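Local coordinates for glyoxalase-like domain protein (PDB 3P8A), which is of unknown function but belongs to the VOC family and carries a glyoxalase-like domain, consistent with binding or converting a small molecule, at residues F25-H30 against N109-T114; Y31-D36 against L72-N77. One frame throughout, in Å; residues are numbered along the deposited sequence.

Contact 1. Residues F25-H30 against N109-T114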
ATOM      1  N   PHE A  25      -3.945   3.073  -7.867  1.00 13.17           N
ATOM      2  CA  PHE A  25      -3.508   2.996  -6.471  1.00 12.25           C
ATOM      3  C   PHE A  25      -4.700   2.546  -5.605  1.00 16.26           C
ATOM      4  O   PHE A  25      -5.787   3.098  -5.739  1.00 15.40           O
ATOM      5  CB  PHE A  25      -3.004   4.393  -6.018  1.00 13.46           C
ATOM      6  CG  PHE A  25      -2.625   4.459  -4.564  1.00 14.32           C
ATOM      7  CD1 PHE A  25      -1.393   3.991  -4.130  1.00 15.95           C
ATOM      8  CD2 PHE A  25      -3.508   4.967  -3.621  1.00 16.75           C
ATOM      9  CE1 PHE A  25      -1.062   4.020  -2.782  1.00 16.48           C
ATOM     10  CE2 PHE A  25      -3.172   4.993  -2.271  1.00 19.29           C
ATOM     11  CZ  PHE A  25      -1.950   4.533  -1.865  1.00 16.96           C
ATOM     12  N   ASP A  26      -4.508   1.525  -4.746  1.00 12.47           N
ATOM     13  CA  ASP A  26      -5.584   1.100  -3.860  1.00 11.63           C
ATOM     14  C   ASP A  26      -5.388   1.594  -2.442  1.00 16.34           C
ATOM     15  O   ASP A  26      -6.242   2.295  -1.910  1.00 15.83           O
ATOM     16  CB  ASP A  26      -5.782  -0.422  -3.876  1.00 12.04           C
ATOM     17  CG  ASP A  26      -7.145  -0.803  -3.331  1.00 21.14           C
ATOM     18  OD1 ASP A  26      -8.161  -0.512  -4.011  1.00 23.04           O
ATOM     19  OD2 ASP A  26      -7.198  -1.391  -2.231  1.00 18.77           O
ATOM     20  N   HIS A  27      -4.288   1.192  -1.808  1.00 12.17           N
ATOM     21  CA  HIS A  27      -4.059   1.594  -0.437  1.00 12.05           C
ATOM     22  C   HIS A  27      -2.586   1.562  -0.076  1.00 13.42           C
ATOM     23  O   HIS A  27      -1.779   1.018  -0.827  1.00 13.48           O
ATOM     24  CB  HIS A  27      -4.935   0.766   0.555  1.00 11.81           C
ATOM     25  CG  HIS A  27      -4.697  -0.715   0.564  1.00 14.72           C
ATOM     26  ND1 HIS A  27      -5.346  -1.559  -0.318  1.00 16.58           N
ATOM     27  CD2 HIS A  27      -3.936  -1.462   1.393  1.00 15.54           C
ATOM     28  CE1 HIS A  27      -4.969  -2.777   0.007  1.00 14.95           C
ATOM     29  NE2 HIS A  27      -4.092  -2.762   1.005  1.00 15.39           N
ATOM     30  N   ILE A  28      -2.234   2.243   1.026  1.00  7.04           N
ATOM     31  CA  ILE A  28      -0.904   2.246   1.590  1.00  6.27           C
ATOM     32  C   ILE A  28      -1.021   1.600   2.966  1.00 11.07           C
ATOM     33  O   ILE A  28      -1.999   1.836   3.669  1.00 12.28           O
ATOM     34  CB  ILE A  28      -0.233   3.667   1.623  1.00  9.47           C
ATOM     35  CG1 ILE A  28       1.220   3.581   2.132  1.00  9.84           C
ATOM     36  CG2 ILE A  28      -1.067   4.731   2.376  1.00  9.04           C
ATOM     37  CD1 ILE A  28       2.104   4.764   1.703  1.00 11.25           C
ATOM     38  N   ILE A  29      -0.052   0.779   3.338  1.00  8.20           N
ATOM     39  CA  ILE A  29      -0.053   0.092   4.629  1.00  7.01           C
ATOM     40  C   ILE A  29       0.869   0.759   5.581  1.00 11.64           C
ATOM     41  O   ILE A  29       2.061   0.908   5.295  1.00  9.30           O
ATOM     42  CB  ILE A  29       0.287  -1.414   4.492  1.00  8.89           C
ATOM     43  CG1 ILE A  29      -0.687  -2.107   3.522  1.00  8.44           C
ATOM     44  CG2 ILE A  29       0.289  -2.132   5.861  1.00  8.78           C
ATOM     45  CD1 ILE A  29       0.011  -2.887   2.519  1.00 22.50           C
ATOM     46  N   HIS A  30       0.329   1.089   6.759  1.00 10.11           N
ATOM     47  CA  HIS A  30       1.084   1.659   7.857  1.00  7.02           C
ATOM     48  C   HIS A  30       1.012   0.713   9.073  1.00 12.26           C
ATOM     49  O   HIS A  30      -0.067   0.541   9.652  1.00 12.15           O
ATOM     50  CB  HIS A  30       0.574   3.075   8.178  1.00  6.50           C
ATOM     51  CG  HIS A  30       1.347   3.810   9.243  1.00  9.20           C
ATOM     52  ND1 HIS A  30       0.975   5.087   9.645  1.00 11.02           N
ATOM     53  CD2 HIS A  30       2.431   3.424   9.962  1.00 10.72           C
ATOM     54  CE1 HIS A  30       1.846   5.437  10.582  1.00 10.32           C
ATOM     55  NE2 HIS A  30       2.741   4.465  10.810  1.00 10.20           N
ATOM     56  N   ASN A 109       4.120  -0.919   2.617  1.00  4.19           N
ATOM     57  CA  ASN A 109       3.970  -1.134   1.185  1.00  5.75           C
ATOM     58  C   ASN A 109       2.782  -0.379   0.642  1.00 11.31           C
ATOM     59  O   ASN A 109       2.031   0.252   1.391  1.00 11.37           O
ATOM     60  CB  ASN A 109       3.767  -2.654   0.890  1.00  8.99           C
ATOM     61  CG  ASN A 109       4.381  -3.106  -0.418  1.00 19.93           C
ATOM     62  OD1 ASN A 109       4.648  -2.311  -1.340  1.00 12.84           O
ATOM     63  ND2 ASN A 109       4.635  -4.382  -0.518  1.00 11.15           N
ATOM     64  N   ILE A 110       2.607  -0.456  -0.685  1.00  8.26           N
ATOM     65  CA  ILE A 110       1.442   0.088  -1.389  1.00  7.33           C
ATOM     66  C   ILE A 110       0.824  -1.074  -2.148  1.00 12.05           C
ATOM     67  O   ILE A 110       1.505  -2.048  -2.495  1.00 12.71           O
ATOM     68  CB  ILE A 110       1.779   1.296  -2.295  1.00  9.66           C
ATOM     69  CG1 ILE A 110       2.892   0.930  -3.336  1.00  9.79           C
ATOM     70  CG2 ILE A 110       2.167   2.522  -1.432  1.00 10.65           C
ATOM     71  CD1 ILE A 110       2.990   1.929  -4.508  1.00 11.09           C
ATOM     72  N   CYS A 111      -0.447  -0.950  -2.430  1.00 11.34           N
ATOM     73  CA  CYS A 111      -1.217  -1.972  -3.086  1.00 11.79           C
ATOM     74  C   CYS A 111      -1.904  -1.326  -4.264  1.00 12.66           C
ATOM     75  O   CYS A 111      -2.489  -0.253  -4.136  1.00 10.79           O
ATOM     76  CB  CYS A 111      -2.220  -2.558  -2.093  1.00 13.44           C
ATOM     77  SG  CYS A 111      -3.328  -3.811  -2.786  1.00 17.91           S
ATOM     78  N   LEU A 112      -1.829  -1.994  -5.415  1.00 10.57           N
ATOM     79  CA  LEU A 112      -2.423  -1.502  -6.635  1.00 11.00           C
ATOM     80  C   LEU A 112      -3.651  -2.342  -7.011  1.00 16.06           C
ATOM     81  O   LEU A 112      -3.601  -3.570  -7.015  1.00 13.99           O
ATOM     82  CB  LEU A 112      -1.375  -1.492  -7.781  1.00 10.74           C
ATOM     83  CG  LEU A 112      -0.041  -0.733  -7.542  1.00 14.83           C
ATOM     84  CD1 LEU A 112       0.894  -0.890  -8.746  1.00 14.68           C
ATOM     85  CD2 LEU A 112      -0.278   0.776  -7.266  1.00 14.07           C
ATOM     86  N   HIS A 113      -4.740  -1.653  -7.335  1.00 14.98           N
ATOM     87  CA  HIS A 113      -6.035  -2.200  -7.709  1.00 17.24           C
ATOM     88  C   HIS A 113      -6.082  -2.682  -9.188  1.00 20.85           C
ATOM     89  O   HIS A 113      -5.631  -1.956 -10.074  1.00 19.56           O
ATOM     90  CB  HIS A 113      -7.094  -1.098  -7.463  1.00 20.25           C
ATOM     91  CG  HIS A 113      -8.419  -1.368  -8.095  1.00 25.56           C
ATOM     92  ND1 HIS A 113      -9.407  -2.049  -7.419  1.00 28.76           N
ATOM     93  CD2 HIS A 113      -8.862  -1.070  -9.339  1.00 28.82           C
ATOM     94  CE1 HIS A 113     -10.421  -2.153  -8.268  1.00 29.03           C
ATOM     95  NE2 HIS A 113     -10.134  -1.587  -9.441  1.00 29.30           N
ATOM     96  N   THR A 114      -6.698  -3.859  -9.433  1.00 17.46           N
ATOM     97  CA  THR A 114      -6.989  -4.394 -10.770  1.00 17.95           C
ATOM     98  C   THR A 114      -8.384  -4.978 -10.836  1.00 21.84           C
ATOM     99  O   THR A 114      -8.861  -5.514  -9.851  1.00 19.10           O
ATOM    100  CB  THR A 114      -6.026  -5.487 -11.246  1.00 33.13           C
ATOM    101  OG1 THR A 114      -5.180  -6.040 -10.235  1.00 36.28           O
ATOM    102  CG2 THR A 114      -5.374  -5.137 -12.504  1.00 36.63           C
TER
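The imidazole of His27 lies flat against the side chain of Cys111, whose CB sits over one ring face, 3.6 Å from the ring centroid and 18° off the normal, a CH-pi contact. Cys111 SG meets the same ring obliquely, coming to 3.4 Å from His27 CE1. The ring reaches this place because its CG stands between the backbone N and the carbonyl carbon (chi1 61°), which swings it toward the neighbouring strand. Its rotation is fixed by a hydrogen bond in the ring plane from His27 ND1 to the anti lone pair of Asp26 OD2, at 2.7 Å. Both Asp26 N and His27 N donate to Cys111 O, the first at 2.8 Å, so two residues of one strand face a single residue of the other: a classic beta bulge, at which the antiparallel register shifts by one. On the sheet face lined by Ile28 and Ile110, Ile110 CG2 meets the edge of the Phe25 ring at CE1, 3.8 Å away, and also packs on Ile28 CG1. Strands 24-31 and 106-113 are central in the eight-stranded sheet, flanked by strands 69-75 and 166-170; Tyr69 stacks on His27, Phe166 and Ile168 pack on Cys111, and helix 201-212 covers Ile110 and Leu112 through Trp208 and Phe212.

Contact 2. Residues Y31-D36 against L72-N77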
ATOM      1  N   TYR A  31       2.170   0.119   9.465  1.00  9.44           N
ATOM      2  CA  TYR A  31       2.259  -0.743  10.640  1.00  8.73           C
ATOM      3  C   TYR A  31       2.336   0.130  11.902  1.00 14.29           C
ATOM      4  O   TYR A  31       3.237   0.944  12.021  1.00 13.40           O
ATOM      5  CB  TYR A  31       3.415  -1.777  10.560  1.00 10.14           C
ATOM      6  CG  TYR A  31       3.748  -2.426  11.894  1.00 10.60           C
ATOM      7  CD1 TYR A  31       5.037  -2.366  12.418  1.00 12.71           C
ATOM      8  CD2 TYR A  31       2.759  -3.034  12.667  1.00 11.27           C
ATOM      9  CE1 TYR A  31       5.344  -2.932  13.658  1.00 10.63           C
ATOM     10  CE2 TYR A  31       3.033  -3.522  13.944  1.00 12.38           C
ATOM     11  CZ  TYR A  31       4.334  -3.490  14.424  1.00 18.67           C
ATOM     12  OH  TYR A  31       4.614  -4.006  15.661  1.00 20.31           O
ATOM     13  N   ILE A  32       1.339  -0.016  12.807  1.00 13.31           N
ATOM     14  CA  ILE A  32       1.226   0.734  14.066  1.00 13.05           C
ATOM     15  C   ILE A  32       1.070  -0.231  15.229  1.00 15.61           C
ATOM     16  O   ILE A  32       0.096  -0.970  15.269  1.00 16.02           O
ATOM     17  CB  ILE A  32       0.067   1.789  14.015  1.00 15.39           C
ATOM     18  CG1 ILE A  32       0.422   2.928  13.041  1.00 16.06           C
ATOM     19  CG2 ILE A  32      -0.233   2.366  15.426  1.00 15.03           C
ATOM     20  CD1 ILE A  32      -0.642   3.962  12.814  1.00 18.01           C
ATOM     21  N   ASP A  33       2.009  -0.207  16.182  1.00 12.74           N
ATOM     22  CA  ASP A  33       1.917  -1.058  17.368  1.00 13.94           C
ATOM     23  C   ASP A  33       0.799  -0.496  18.264  1.00 16.81           C
ATOM     24  O   ASP A  33       0.637   0.712  18.304  1.00 15.33           O
ATOM     25  CB  ASP A  33       3.250  -1.040  18.135  1.00 15.08           C
ATOM     26  CG  ASP A  33       3.183  -1.747  19.471  1.00 17.11           C
ATOM     27  OD1 ASP A  33       2.871  -2.950  19.486  1.00 13.28           O
ATOM     28  OD2 ASP A  33       3.465  -1.101  20.495  1.00 21.83           O
ATOM     29  N   GLN A  34       0.029  -1.364  18.971  1.00 14.77           N
ATOM     30  CA  GLN A  34      -1.063  -0.905  19.850  1.00 14.65           C
ATOM     31  C   GLN A  34      -2.068  -0.046  19.083  1.00 16.22           C
ATOM     32  O   GLN A  34      -2.448   1.056  19.511  1.00 15.61           O
ATOM     33  CB  GLN A  34      -0.527  -0.163  21.107  1.00 16.83           C
ATOM     34  CG  GLN A  34       0.225  -1.081  22.074  1.00 35.25           C
ATOM     35  CD  GLN A  34       0.913  -0.315  23.179  1.00 60.84           C
ATOM     36  OE1 GLN A  34       0.444   0.734  23.645  1.00 53.92           O
ATOM     37  NE2 GLN A  34       2.040  -0.841  23.639  1.00 62.08           N
ATOM     38  N   LEU A  35      -2.466  -0.547  17.906  1.00 12.44           N
ATOM     39  CA  LEU A  35      -3.414   0.130  17.012  1.00 12.19           C
ATOM     40  C   LEU A  35      -4.786   0.404  17.644  1.00 16.27           C
ATOM     41  O   LEU A  35      -5.411   1.385  17.270  1.00 14.03           O
ATOM     42  CB  LEU A  35      -3.547  -0.680  15.697  1.00 10.93           C
ATOM     43  CG  LEU A  35      -4.508  -0.215  14.612  1.00 12.22           C
ATOM     44  CD1 LEU A  35      -4.194   1.215  14.143  1.00 10.22           C
ATOM     45  CD2 LEU A  35      -4.496  -1.183  13.464  1.00 11.14           C
ATOM     46  N   ASP A  36      -5.249  -0.423  18.602  1.00 17.71           N
ATOM     47  CA  ASP A  36      -6.559  -0.196  19.238  1.00 19.22           C
ATOM     48  C   ASP A  36      -6.672   1.140  19.965  1.00 23.82           C
ATOM     49  O   ASP A  36      -7.767   1.690  20.063  1.00 23.96           O
ATOM     50  CB  ASP A  36      -6.909  -1.304  20.213  1.00 22.39           C
ATOM     51  CG  ASP A  36      -7.482  -2.528  19.551  1.00 42.94           C
ATOM     52  OD1 ASP A  36      -8.258  -2.367  18.571  1.00 47.63           O
ATOM     53  OD2 ASP A  36      -7.217  -3.642  20.046  1.00 47.67           O
ATOM     54  N   LEU A  72      -4.180   0.967   8.321  1.00 11.49           N
ATOM     55  CA  LEU A  72      -3.342   0.937   9.518  1.00 10.53           C
ATOM     56  C   LEU A  72      -3.400  -0.505   9.950  1.00 13.01           C
ATOM     57  O   LEU A  72      -4.481  -1.058  10.025  1.00 15.02           O
ATOM     58  CB  LEU A  72      -3.872   1.854  10.616  1.00 10.12           C
ATOM     59  CG  LEU A  72      -4.099   3.313  10.285  1.00 13.31           C
ATOM     60  CD1 LEU A  72      -4.291   4.058  11.532  1.00 14.35           C
ATOM     61  CD2 LEU A  72      -2.927   3.932   9.468  1.00 13.30           C
ATOM     62  N   LEU A  73      -2.267  -1.131  10.151  1.00  9.09           N
ATOM     63  CA  LEU A  73      -2.191  -2.558  10.408  1.00  8.57           C
ATOM     64  C   LEU A  73      -1.441  -2.875  11.670  1.00 12.22           C
ATOM     65  O   LEU A  73      -0.430  -2.246  11.954  1.00 10.22           O
ATOM     66  CB  LEU A  73      -1.537  -3.246   9.154  1.00  8.84           C
ATOM     67  CG  LEU A  73      -1.480  -4.804   9.091  1.00 14.09           C
ATOM     68  CD1 LEU A  73      -2.892  -5.420   8.884  1.00 14.28           C
ATOM     69  CD2 LEU A  73      -0.544  -5.270   7.989  1.00 14.37           C
ATOM     70  N   ASP A  74      -1.936  -3.871  12.447  1.00 10.82           N
ATOM     71  CA  ASP A  74      -1.254  -4.345  13.650  1.00 12.30           C
ATOM     72  C   ASP A  74      -1.393  -5.875  13.771  1.00 17.72           C
ATOM     73  O   ASP A  74      -2.185  -6.475  13.064  1.00 16.29           O
ATOM     74  CB  ASP A  74      -1.791  -3.636  14.897  1.00 14.07           C
ATOM     75  CG  ASP A  74      -0.967  -3.738  16.193  1.00 18.40           C
ATOM     76  OD1 ASP A  74       0.202  -4.230  16.140  1.00 16.62           O
ATOM     77  OD2 ASP A  74      -1.440  -3.235  17.226  1.00 19.14           O
ATOM     78  N   VAL A  75      -0.623  -6.484  14.662  1.00 15.49           N
ATOM     79  CA  VAL A  75      -0.639  -7.918  14.889  1.00 17.22           C
ATOM     80  C   VAL A  75      -1.250  -8.246  16.247  1.00 23.59           C
ATOM     81  O   VAL A  75      -0.819  -7.710  17.273  1.00 24.70           O
ATOM     82  CB  VAL A  75       0.747  -8.581  14.631  1.00 21.87           C
ATOM     83  CG1 VAL A  75       1.901  -7.738  15.163  1.00 22.12           C
ATOM     84  CG2 VAL A  75       0.816 -10.019  15.148  1.00 22.12           C
ATOM     85  N   GLU A  76      -2.286  -9.087  16.229  1.00 22.05           N
ATOM     86  CA  GLU A  76      -2.984  -9.583  17.412  1.00 23.01           C
ATOM     87  C   GLU A  76      -2.364 -10.918  17.857  1.00 27.02           C
ATOM     88  O   GLU A  76      -2.126 -11.118  19.053  1.00 27.37           O
ATOM     89  CB  GLU A  76      -4.497  -9.706  17.139  1.00 24.86           C
ATOM     90  CG  GLU A  76      -5.288 -10.618  18.078  1.00 37.88           C
ATOM     91  CD  GLU A  76      -5.211 -10.345  19.572  1.00 63.32           C
ATOM     92  OE1 GLU A  76      -5.023  -9.170  19.964  1.00 51.86           O
ATOM     93  OE2 GLU A  76      -5.339 -11.316  20.352  1.00 59.62           O
ATOM     94  N   ASN A  77      -2.132 -11.827  16.897  1.00 22.96           N
ATOM     95  CA  ASN A  77      -1.555 -13.148  17.145  1.00 22.14           C
ATOM     96  C   ASN A  77      -0.141 -13.262  16.533  1.00 23.95           C
ATOM     97  O   ASN A  77       0.018 -13.702  15.396  1.00 24.83           O
ATOM     98  CB  ASN A  77      -2.511 -14.259  16.661  1.00 21.21           C
ATOM     99  CG  ASN A  77      -2.084 -15.674  16.997  1.00 28.79           C
ATOM    100  OD1 ASN A  77      -0.980 -15.931  17.459  1.00 22.33           O
ATOM    101  ND2 ASN A  77      -2.933 -16.643  16.715  1.00 24.91           N
TER
HETATM  102  O   HOH W   1       2.536  -4.730  17.442  1.00 26.77           O
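Tyr31 and Leu73 form a parallel bridge, with CA atoms 4.8 Å apart, at the point where strand 24-31 gives way to a loop. Ile32 N donates to Leu73 O at 3.0 Å, and beyond it residues 32-35 turn round the side chain of Asp74. The departing loop is thus held against the end of the neighbouring parallel strand 69-75, and Lys61 NZ bonds to Leu35 O. The Asp74 carboxylate, with CG anti to the backbone N (chi1 -165°), extends into the bend. Leu35 N gives Asp74 OD2 a nearly straight bond (174°) at 3.0 Å, arriving from above the carboxylate plane. The other oxygen, OD1, accepts a weak bond from Val75 N and a hydrogen bond from a water at 2.7 Å. This water also donates to Asp33 OD1 and accepts from Tyr31 OH, lying in the plane of the tyrosine ring at its edge. Next to Asp74, Leu35 crosses Leu72 at about a right angle, its CD1 touching Leu72 CB at 3.6 Å, while the CD1 atoms of Ile32 and Leu72 meet at 3.9 Å. Asp33 OD1 lies 4.5 Å from Asp74 OD1, and the shared water, donating to both, probably eases their mutual repulsion, although the proximity could still raise the proton affinity of either acid.

Overall arrangement
Both contacts belong to the same eight-stranded sheet, with strand 24-31 supplying one side of contact 1 and leading into one side of contact 2, their centres about 17 Å apart. The centre of contact 1 lies about 3 Å from that of the chain, the centre of contact 2 about 16 Å. Both are largely buried, contact 1 in the core and contact 2 near the periphery, with Gln34 exposed. Strand 69-75 joins them: Leu73 N probably bonds to His30 O, and Leu72 packs on His30. The inner contact rests mainly on the backbone bonds of paired strands, with a histidine-carboxylate pair beside them; the outer has one backbone bond across it and adds a carboxylate, a bridging water and leucine packing.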